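Local coordinates for uncharacterized peroxidase-related protein (PDB 2PFX) that is of unknown function but, as a peroxidase-related member of the AhpD-like clan, probably acts as an oxidoreductase in peroxide or thiol-disulfide chemistry, at residues Asp120-Lys132 with Asp144-Ile158. Sequence-based numbering, arbitrary orientation. Where two conformers were deposited one is given.
With ACT (acetate ion), chain C.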
ATOM      1  N   ASP A 120     -23.004  13.019 -13.057  1.00 14.80           N
ATOM      2  CA  ASP A 120     -23.595  13.893 -12.046  1.00 13.85           C
ATOM      3  C   ASP A 120     -23.099  13.468 -10.668  1.00 21.63           C
ATOM      4  O   ASP A 120     -22.578  12.365 -10.473  1.00 15.62           O
ATOM      5  CB  ASP A 120     -25.114  13.900 -12.177  1.00 15.61           C
ATOM      6  CG  ASP A 120     -25.821  12.614 -11.856  1.00 14.70           C
ATOM      7  OD1 ASP A 120     -25.252  11.750 -11.164  1.00 15.71           O
ATOM      8  OD2 ASP A 120     -26.974  12.474 -12.323  1.00 19.85           O
ATOM      9  N   ALA A 121     -23.243  14.374  -9.689  1.00 11.28           N
ATOM     10  CA  ALA A 121     -22.690  14.130  -8.370  1.00 12.47           C
ATOM     11  C   ALA A 121     -23.270  12.891  -7.696  1.00  9.46           C
ATOM     12  O   ALA A 121     -22.560  12.140  -7.013  1.00 12.27           O
ATOM     13  CB  ALA A 121     -22.878  15.327  -7.445  1.00 12.63           C
ATOM     14  N   ARG A 122     -24.565  12.695  -7.896  1.00 10.29           N
ATOM     15  CA  ARG A 122     -25.226  11.520  -7.335  1.00  9.49           C
ATOM     16  C   ARG A 122     -24.496  10.236  -7.751  1.00 11.94           C
ATOM     17  O   ARG A 122     -24.170   9.414  -6.890  1.00 13.76           O
ATOM     18  CB  ARG A 122     -26.680  11.462  -7.779  1.00 11.67           C
ATOM     19  CG  ARG A 122     -27.424  10.162  -7.504  1.00 15.75           C
ATOM     20  CD  ARG A 122     -28.565   9.957  -8.492  1.00 23.89           C
ATOM     21  NE  ARG A 122     -29.097   8.597  -8.549  1.00 31.12           N
ATOM     22  CZ  ARG A 122     -29.953   8.083  -7.666  1.00 31.74           C
ATOM     23  NH1 ARG A 122     -30.374   8.823  -6.646  1.00 20.00           N
ATOM     24  NH2 ARG A 122     -30.392   6.828  -7.791  1.00 25.42           N
ATOM     25  N   GLN A 123     -24.240  10.101  -9.047  1.00  8.87           N
ATOM     26  CA  GLN A 123     -23.600   8.863  -9.487  1.00 12.01           C
ATOM     27  C   GLN A 123     -22.153   8.861  -9.051  1.00 14.23           C
ATOM     28  O   GLN A 123     -21.625   7.814  -8.708  1.00 13.93           O
ATOM     29  CB  GLN A 123     -23.733   8.709 -11.011  1.00 11.71           C
ATOM     30  CG  GLN A 123     -25.169   8.409 -11.381  1.00 14.08           C
ATOM     31  CD  GLN A 123     -25.412   8.076 -12.833  1.00  8.69           C
ATOM     32  OE1 GLN A 123     -24.645   8.457 -13.711  1.00 13.14           O
ATOM     33  NE2 GLN A 123     -26.529   7.368 -13.024  1.00 12.03           N
ATOM     34  N   ARG A 124     -21.530  10.047  -9.070  1.00 10.82           N
ATOM     35  CA  ARG A 124     -20.114  10.024  -8.685  1.00  6.86           C
ATOM     36  C   ARG A 124     -19.955   9.654  -7.233  1.00 13.19           C
ATOM     37  O   ARG A 124     -19.052   8.882  -6.883  1.00 11.55           O
ATOM     38  CB  ARG A 124     -19.494  11.395  -8.974  1.00  8.34           C
ATOM     39  CG  ARG A 124     -18.060  11.482  -8.511  1.00 10.51           C
ATOM     40  CD  ARG A 124     -17.146  10.352  -9.051  1.00 18.48           C
ATOM     41  NE  ARG A 124     -15.804  10.676  -8.492  1.00 15.50           N
ATOM     42  CZ  ARG A 124     -14.831  11.292  -9.144  1.00 12.40           C
ATOM     43  NH1 ARG A 124     -14.899  11.698 -10.404  1.00 16.49           N
ATOM     44  NH2 ARG A 124     -13.705  11.519  -8.473  1.00 17.36           N
ATOM     45  N   VAL A 125     -20.771  10.165  -6.302  1.00 11.99           N
ATOM     46  CA  VAL A 125     -20.532   9.802  -4.899  1.00 10.11           C
ATOM     47  C   VAL A 125     -20.910   8.349  -4.634  1.00 10.15           C
ATOM     48  O   VAL A 125     -20.321   7.685  -3.782  1.00  9.32           O
ATOM     49  CB  VAL A 125     -21.245  10.751  -3.928  1.00 10.55           C
ATOM     50  CG1 VAL A 125     -20.740  12.178  -4.216  1.00 10.42           C
ATOM     51  CG2 VAL A 125     -22.760  10.699  -4.009  1.00 11.07           C
HETATM   52  N   MSE A 126     -21.877   7.838  -5.378  1.00 11.54           N
HETATM   53  CA  MSE A 126     -22.217   6.424  -5.339  1.00  9.09           C
HETATM   54  C   MSE A 126     -20.987   5.570  -5.641  1.00  6.31           C
HETATM   55  O   MSE A 126     -20.639   4.633  -4.911  1.00 10.52           O
HETATM   56  CB  MSE A 126     -23.345   6.172  -6.319  1.00  9.70           C
HETATM   57  CG  MSE A 126     -23.807   4.723  -6.378  1.00  9.84           C
HETATM   58 SE   MSE A 126     -25.032   4.441  -7.823  0.75 12.51          SE
HETATM   59  CE  MSE A 126     -23.733   4.599  -9.209  1.00 12.92           C
ATOM     60  N   LEU A 127     -20.298   5.913  -6.716  1.00  9.45           N
ATOM     61  CA  LEU A 127     -19.075   5.192  -7.070  1.00 11.09           C
ATOM     62  C   LEU A 127     -17.903   5.426  -6.129  1.00  9.33           C
ATOM     63  O   LEU A 127     -17.109   4.516  -5.882  1.00  8.95           O
ATOM     64  CB  LEU A 127     -18.671   5.508  -8.515  1.00  7.68           C
ATOM     65  CG  LEU A 127     -19.710   5.131  -9.571  1.00  8.72           C
ATOM     66  CD1 LEU A 127     -19.252   5.530 -10.960  1.00 11.35           C
ATOM     67  CD2 LEU A 127     -20.042   3.635  -9.542  1.00 11.23           C
ATOM     68  N   ASP A 128     -17.745   6.621  -5.584  1.00 10.11           N
ATOM     69  CA  ASP A 128     -16.693   6.888  -4.619  1.00  9.31           C
ATOM     70  C   ASP A 128     -16.857   6.049  -3.349  1.00 14.35           C
ATOM     71  O   ASP A 128     -15.884   5.564  -2.759  1.00 11.90           O
ATOM     72  CB  ASP A 128     -16.722   8.364  -4.243  1.00 12.80           C
ATOM     73  CG  ASP A 128     -16.188   9.334  -5.269  1.00 16.22           C
ATOM     74  OD1 ASP A 128     -15.539   8.911  -6.249  1.00 12.72           O
ATOM     75  OD2 ASP A 128     -16.445  10.543  -5.055  1.00 14.08           O
ATOM     76  N   PHE A 129     -18.103   5.893  -2.908  1.00  9.89           N
ATOM     77  CA  PHE A 129     -18.428   5.059  -1.751  1.00 11.75           C
ATOM     78  C   PHE A 129     -18.102   3.583  -2.020  1.00  6.62           C
ATOM     79  O   PHE A 129     -17.506   2.885  -1.205  1.00  8.19           O
ATOM     80  CB  PHE A 129     -19.909   5.261  -1.412  1.00  9.08           C
ATOM     81  CG  PHE A 129     -20.362   4.685  -0.071  1.00 14.84           C
ATOM     82  CD1 PHE A 129     -20.279   5.429   1.098  1.00 14.50           C
ATOM     83  CD2 PHE A 129     -20.882   3.404   0.026  1.00 13.12           C
ATOM     84  CE1 PHE A 129     -20.711   4.904   2.299  1.00  9.60           C
ATOM     85  CE2 PHE A 129     -21.293   2.860   1.223  1.00  8.38           C
ATOM     86  CZ  PHE A 129     -21.176   3.613   2.373  1.00  9.52           C
ATOM     87  N   ALA A 130     -18.505   3.108  -3.186  1.00  8.31           N
ATOM     88  CA  ALA A 130     -18.198   1.731  -3.581  1.00  8.85           C
ATOM     89  C   ALA A 130     -16.692   1.525  -3.592  1.00  5.85           C
ATOM     90  O   ALA A 130     -16.212   0.495  -3.105  1.00  9.83           O
ATOM     91  CB  ALA A 130     -18.821   1.410  -4.928  1.00 11.63           C
ATOM     92  N   ALA A 131     -15.968   2.491  -4.127  1.00  8.80           N
ATOM     93  CA  ALA A 131     -14.503   2.470  -4.192  1.00 11.56           C
ATOM     94  C   ALA A 131     -13.886   2.414  -2.812  1.00 12.05           C
ATOM     95  O   ALA A 131     -12.981   1.617  -2.534  1.00 10.18           O
ATOM     96  CB  ALA A 131     -13.942   3.676  -4.949  1.00 14.02           C
ATOM     97  N   LYS A 132     -14.384   3.263  -1.923  1.00  8.62           N
ATOM     98  CA  LYS A 132     -13.878   3.253  -0.562  1.00  9.32           C
ATOM     99  C   LYS A 132     -14.205   1.963   0.180  1.00  7.19           C
ATOM    100  O   LYS A 132     -13.438   1.441   1.013  1.00 15.00           O
ATOM    101  CB  LYS A 132     -14.425   4.468   0.191  1.00 13.85           C
ATOM    102  CG  LYS A 132     -13.821   4.530   1.605  1.00 19.45           C
ATOM    103  CD  LYS A 132     -14.274   5.772   2.361  1.00 21.13           C
ATOM    104  CE  LYS A 132     -13.538   5.839   3.697  1.00 19.45           C
ATOM    105  NZ  LYS A 132     -13.587   7.231   4.210  1.00 22.72           N
ATOM    106  N   ASP A 144     -19.396   9.507   5.666  1.00 14.46           N
ATOM    107  CA  ASP A 144     -19.455   8.943   4.322  1.00 14.13           C
ATOM    108  C   ASP A 144     -20.874   8.591   3.910  1.00 10.30           C
ATOM    109  O   ASP A 144     -21.333   8.784   2.789  1.00 11.45           O
ATOM    110  CB  ASP A 144     -18.589   7.688   4.244  1.00 10.83           C
ATOM    111  CG  ASP A 144     -17.120   7.990   4.466  1.00 16.15           C
ATOM    112  OD1 ASP A 144     -16.607   8.912   3.810  1.00 27.87           O
ATOM    113  OD2 ASP A 144     -16.446   7.357   5.287  1.00 19.60           O
ATOM    114  N   ARG A 145     -21.645   8.034   4.843  1.00  9.14           N
ATOM    115  CA  ARG A 145     -23.047   7.746   4.566  1.00 10.49           C
ATOM    116  C   ARG A 145     -23.837   9.044   4.384  1.00 13.62           C
ATOM    117  O   ARG A 145     -24.778   9.105   3.594  1.00 12.83           O
ATOM    118  CB  ARG A 145     -23.624   6.870   5.676  1.00 10.58           C
ATOM    119  CG  ARG A 145     -23.023   5.463   5.649  1.00  9.34           C
ATOM    120  CD  ARG A 145     -23.770   4.506   6.557  1.00 14.46           C
ATOM    121  NE  ARG A 145     -23.665   4.851   7.969  1.00 12.04           N
ATOM    122  CZ  ARG A 145     -22.674   4.475   8.760  1.00 13.14           C
ATOM    123  NH1 ARG A 145     -21.664   3.729   8.343  1.00 13.11           N
ATOM    124  NH2 ARG A 145     -22.676   4.857  10.027  1.00 14.33           N
ATOM    125  N   GLU A 146     -23.458  10.099   5.096  1.00 14.90           N
ATOM    126  CA  GLU A 146     -24.218  11.348   4.951  1.00 12.70           C
ATOM    127  C   GLU A 146     -23.952  11.984   3.603  1.00 10.13           C
ATOM    128  O   GLU A 146     -24.814  12.684   3.040  1.00 13.77           O
ATOM    129  CB  GLU A 146     -23.878  12.316   6.085  1.00 23.83           C
ATOM    130  CG  GLU A 146     -24.826  13.525   6.138  1.00 24.79           C
ATOM    131  CD  GLU A 146     -26.275  13.146   6.332  1.00 27.09           C
ATOM    132  OE1 GLU A 146     -26.596  12.235   7.144  1.00 20.22           O
ATOM    133  OE2 GLU A 146     -27.125  13.770   5.649  1.00 33.04           O
ATOM    134  N   VAL A 147     -22.759  11.748   3.065  1.00 14.91           N
ATOM    135  CA  VAL A 147     -22.488  12.275   1.719  1.00 12.76           C
ATOM    136  C   VAL A 147     -23.498  11.705   0.735  1.00 12.33           C
ATOM    137  O   VAL A 147     -24.058  12.378  -0.128  1.00 13.89           O
ATOM    138  CB  VAL A 147     -21.065  11.986   1.232  1.00 13.80           C
ATOM    139  CG1 VAL A 147     -20.922  12.283  -0.246  1.00 14.88           C
ATOM    140  CG2 VAL A 147     -20.075  12.813   2.055  1.00 16.19           C
ATOM    141  N   LEU A 148     -23.761  10.410   0.849  1.00 11.42           N
ATOM    142  CA  LEU A 148     -24.756   9.779  -0.012  1.00  7.60           C
ATOM    143  C   LEU A 148     -26.142  10.379   0.177  1.00  9.36           C
ATOM    144  O   LEU A 148     -26.870  10.624  -0.789  1.00 11.03           O
ATOM    145  CB  LEU A 148     -24.813   8.268   0.252  1.00 10.02           C
ATOM    146  CG  LEU A 148     -23.485   7.550   0.000  1.00 13.52           C
ATOM    147  CD1 LEU A 148     -23.634   6.087   0.403  1.00 13.18           C
ATOM    148  CD2 LEU A 148     -23.039   7.702  -1.438  1.00 13.17           C
ATOM    149  N   ARG A 149     -26.525  10.591   1.446  1.00 11.90           N
ATOM    150  CA  ARG A 149     -27.823  11.219   1.684  0.50 10.41           C
ATOM    151  C   ARG A 149     -27.889  12.649   1.139  1.00 12.86           C
ATOM    152  O   ARG A 149     -28.962  13.078   0.703  1.00 13.90           O
ATOM    153  CB  ARG A 149     -28.155  11.262   3.169  0.50 13.67           C
ATOM    154  CG  ARG A 149     -28.238   9.870   3.791  0.50 14.12           C
ATOM    155  CD  ARG A 149     -28.844   9.846   5.183  0.50 15.60           C
ATOM    156  NE  ARG A 149     -27.868  10.106   6.223  0.50 21.87           N
ATOM    157  CZ  ARG A 149     -27.215   9.290   7.014  0.50 12.55           C
ATOM    158  NH1 ARG A 149     -27.390   7.984   6.967  0.50 19.70           N
ATOM    159  NH2 ARG A 149     -26.372   9.855   7.866  0.50 16.75           N
ATOM    160  N   SER A 150     -26.757  13.339   1.155  1.00 12.77           N
ATOM    161  CA  SER A 150     -26.658  14.690   0.640  0.50 13.88           C
ATOM    162  C   SER A 150     -26.852  14.795  -0.858  1.00 20.83           C
ATOM    163  O   SER A 150     -27.035  15.837  -1.493  1.00 14.80           O
ATOM    164  CB  SER A 150     -25.261  15.216   1.032  0.50 17.73           C
ATOM    165  OG  SER A 150     -25.436  16.606   1.229  0.50 27.29           O
ATOM    166  N   HIS A 151     -26.826  13.639  -1.523  1.00 13.33           N
ATOM    167  CA  HIS A 151     -27.097  13.612  -2.946  1.00 10.88           C
ATOM    168  C   HIS A 151     -28.296  12.739  -3.318  1.00 14.64           C
ATOM    169  O   HIS A 151     -28.401  12.358  -4.478  1.00 11.43           O
ATOM    170  CB  HIS A 151     -25.865  13.144  -3.720  1.00 11.64           C
ATOM    171  CG  HIS A 151     -24.752  14.129  -3.569  1.00 14.34           C
ATOM    172  ND1 HIS A 151     -24.689  15.267  -4.350  1.00 15.78           N
ATOM    173  CD2 HIS A 151     -23.690  14.148  -2.753  1.00  8.46           C
ATOM    174  CE1 HIS A 151     -23.608  15.938  -3.992  1.00 14.11           C
ATOM    175  NE2 HIS A 151     -22.969  15.284  -3.023  1.00 14.21           N
ATOM    176  N   GLY A 152     -29.185  12.501  -2.361  1.00 12.27           N
ATOM    177  CA  GLY A 152     -30.503  12.005  -2.624  1.00 12.87           C
ATOM    178  C   GLY A 152     -30.712  10.538  -2.343  1.00 19.81           C
ATOM    179  O   GLY A 152     -31.840  10.076  -2.554  1.00 13.74           O
ATOM    180  N   PHE A 153     -29.684   9.824  -1.868  1.00 15.14           N
ATOM    181  CA  PHE A 153     -29.890   8.430  -1.476  1.00 12.06           C
ATOM    182  C   PHE A 153     -30.475   8.316  -0.074  1.00 12.70           C
ATOM    183  O   PHE A 153     -29.995   8.952   0.865  1.00 22.01           O
ATOM    184  CB  PHE A 153     -28.571   7.653  -1.518  1.00 10.93           C
ATOM    185  CG  PHE A 153     -27.977   7.591  -2.913  1.00 11.55           C
ATOM    186  CD1 PHE A 153     -28.584   6.808  -3.887  1.00 19.78           C
ATOM    187  CD2 PHE A 153     -26.847   8.306  -3.238  1.00 11.30           C
ATOM    188  CE1 PHE A 153     -28.044   6.725  -5.164  1.00 18.22           C
ATOM    189  CE2 PHE A 153     -26.283   8.212  -4.495  1.00  9.65           C
ATOM    190  CZ  PHE A 153     -26.881   7.414  -5.453  1.00 11.92           C
ATOM    191  N   ASN A 154     -31.507   7.492   0.076  1.00  9.27           N
ATOM    192  CA  ASN A 154     -32.000   7.203   1.405  1.00 11.61           C
ATOM    193  C   ASN A 154     -31.291   5.963   1.972  1.00 16.97           C
ATOM    194  O   ASN A 154     -30.373   5.408   1.378  1.00 13.25           O
ATOM    195  CB  ASN A 154     -33.509   7.051   1.368  1.00 16.31           C
ATOM    196  CG  ASN A 154     -34.026   5.832   0.656  1.00 22.51           C
ATOM    197  OD1 ASN A 154     -33.263   4.944   0.288  1.00 18.17           O
ATOM    198  ND2 ASN A 154     -35.342   5.787   0.457  1.00 23.34           N
ATOM    199  N   ASP A 155     -31.706   5.514   3.149  1.00 10.42           N
ATOM    200  CA  ASP A 155     -30.918   4.484   3.831  1.00  9.29           C
ATOM    201  C   ASP A 155     -31.104   3.137   3.144  1.00 12.74           C
ATOM    202  O   ASP A 155     -30.176   2.328   3.160  1.00 12.88           O
ATOM    203  CB  ASP A 155     -31.286   4.383   5.298  1.00 13.03           C
ATOM    204  CG  ASP A 155     -30.585   5.397   6.166  1.00 19.41           C
ATOM    205  OD1 ASP A 155     -29.894   6.290   5.629  1.00 21.90           O
ATOM    206  OD2 ASP A 155     -30.727   5.297   7.402  1.00 20.51           O
ATOM    207  N   ARG A 156     -32.266   2.931   2.546  1.00 13.99           N
ATOM    208  CA  ARG A 156     -32.448   1.698   1.785  1.00  9.81           C
ATOM    209  C   ARG A 156     -31.502   1.712   0.599  1.00 13.42           C
ATOM    210  O   ARG A 156     -30.929   0.706   0.222  1.00 14.12           O
ATOM    211  CB  ARG A 156     -33.909   1.578   1.375  1.00 12.07           C
ATOM    212  CG  ARG A 156     -34.216   0.502   0.373  1.00 12.59           C
ATOM    213  CD  ARG A 156     -33.867  -0.950   0.737  1.00 14.77           C
ATOM    214  NE  ARG A 156     -33.646  -1.570  -0.592  1.00 20.31           N
ATOM    215  CZ  ARG A 156     -34.579  -2.053  -1.398  1.00 18.30           C
ATOM    216  NH1 ARG A 156     -35.860  -2.083  -1.069  1.00 16.56           N
ATOM    217  NH2 ARG A 156     -34.249  -2.558  -2.578  1.00 15.73           N
ATOM    218  N   ASP A 157     -31.325   2.872  -0.020  1.00 11.82           N
ATOM    219  CA  ASP A 157     -30.443   2.981  -1.164  1.00  7.09           C
ATOM    220  C   ASP A 157     -28.995   2.666  -0.763  1.00  8.86           C
ATOM    221  O   ASP A 157     -28.272   2.001  -1.502  1.00 12.88           O
ATOM    222  CB  ASP A 157     -30.488   4.394  -1.738  1.00  9.69           C
ATOM    223  CG  ASP A 157     -31.819   4.762  -2.335  1.00 18.82           C
ATOM    224  OD1 ASP A 157     -32.642   3.856  -2.575  1.00 20.06           O
ATOM    225  OD2 ASP A 157     -32.029   5.973  -2.560  1.00 19.84           O
ATOM    226  N   ILE A 158     -28.575   3.196   0.372  1.00  9.21           N
ATOM    227  CA  ILE A 158     -27.217   2.960   0.872  1.00 13.24           C
ATOM    228  C   ILE A 158     -27.009   1.472   1.104  1.00 10.43           C
ATOM    229  O   ILE A 158     -25.987   0.878   0.748  1.00 12.82           O
ATOM    230  CB  ILE A 158     -26.969   3.782   2.151  1.00 12.99           C
ATOM    231  CG1 ILE A 158     -27.181   5.278   1.934  1.00 12.68           C
ATOM    232  CG2 ILE A 158     -25.579   3.498   2.687  1.00 11.30           C
ATOM    233  CD1 ILE A 158     -26.821   6.153   3.120  1.00 14.90           C
TER
HETATM  234  C   ACT C 191     -28.161  15.743  -5.703  1.00 15.83           C
HETATM  235  O   ACT C 191     -27.011  15.671  -6.121  1.00 14.49           O
HETATM  236  OXT ACT C 191     -28.404  16.189  -4.597  1.00 14.65           O
HETATM  237  CH3 ACT C 191     -29.281  15.262  -6.552  1.00 11.31           C
HETATM  238  O   HOH W   1     -30.505  11.450  -6.346  1.00 31.64           O
HETATM  239  O   HOH W   2     -32.176   7.060  -4.780  1.00 40.03           O
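R122 meets H151 and V125 meets L148 where helix 121-132 and helix 144-150 run antiparallel at 160°, their axes 9.5 Å apart. The second helix ends in a Schellman motif: G152, the C-prime residue with positive phi, lets the chain turn, F153 N bonding to L148 O and G152 N to R149 O. The chain thus returns F153 to the first helix. There F153 puts CE1 over one face of the R122 guanidinium, toward its rim and 3.4 Å from R122 CZ, the two planes tilted by 33°. An extended aliphatic chain with CG anti to the backbone N (chi1 168°) brings R122 CG alongside F153 CZ and the guanidinium on past CE1, while NH1 reaches H151 O through one water and D157 OD2 through another. Replacing R122 by an alanine is likely to strip F153 CE1 of the flat group packed against it and cost E72 its salt bridge to R122 NE, leaving Q123 NE2 still donating to E72. Between the helices, compact V125 sets CG2 3.8 Å from H151 CD2. Branched L148 uses both methyls: CD2 lies 3.6 Å from V125 O, and CD1 makes a CH-pi contact 3.5 Å from the F129 ring centroid, nearly on the ring normal. At the far end K132 NZ bridges to D144 OD2 at 3.1 Å, an oxygen that also accepts from E141 N. Beneath this helical hairpin, selenomethionine M126 and F129 reach I161 of helix 155-178, M126 also touches E72 of helix 70-84, and F129 packs on A177 of a second subunit.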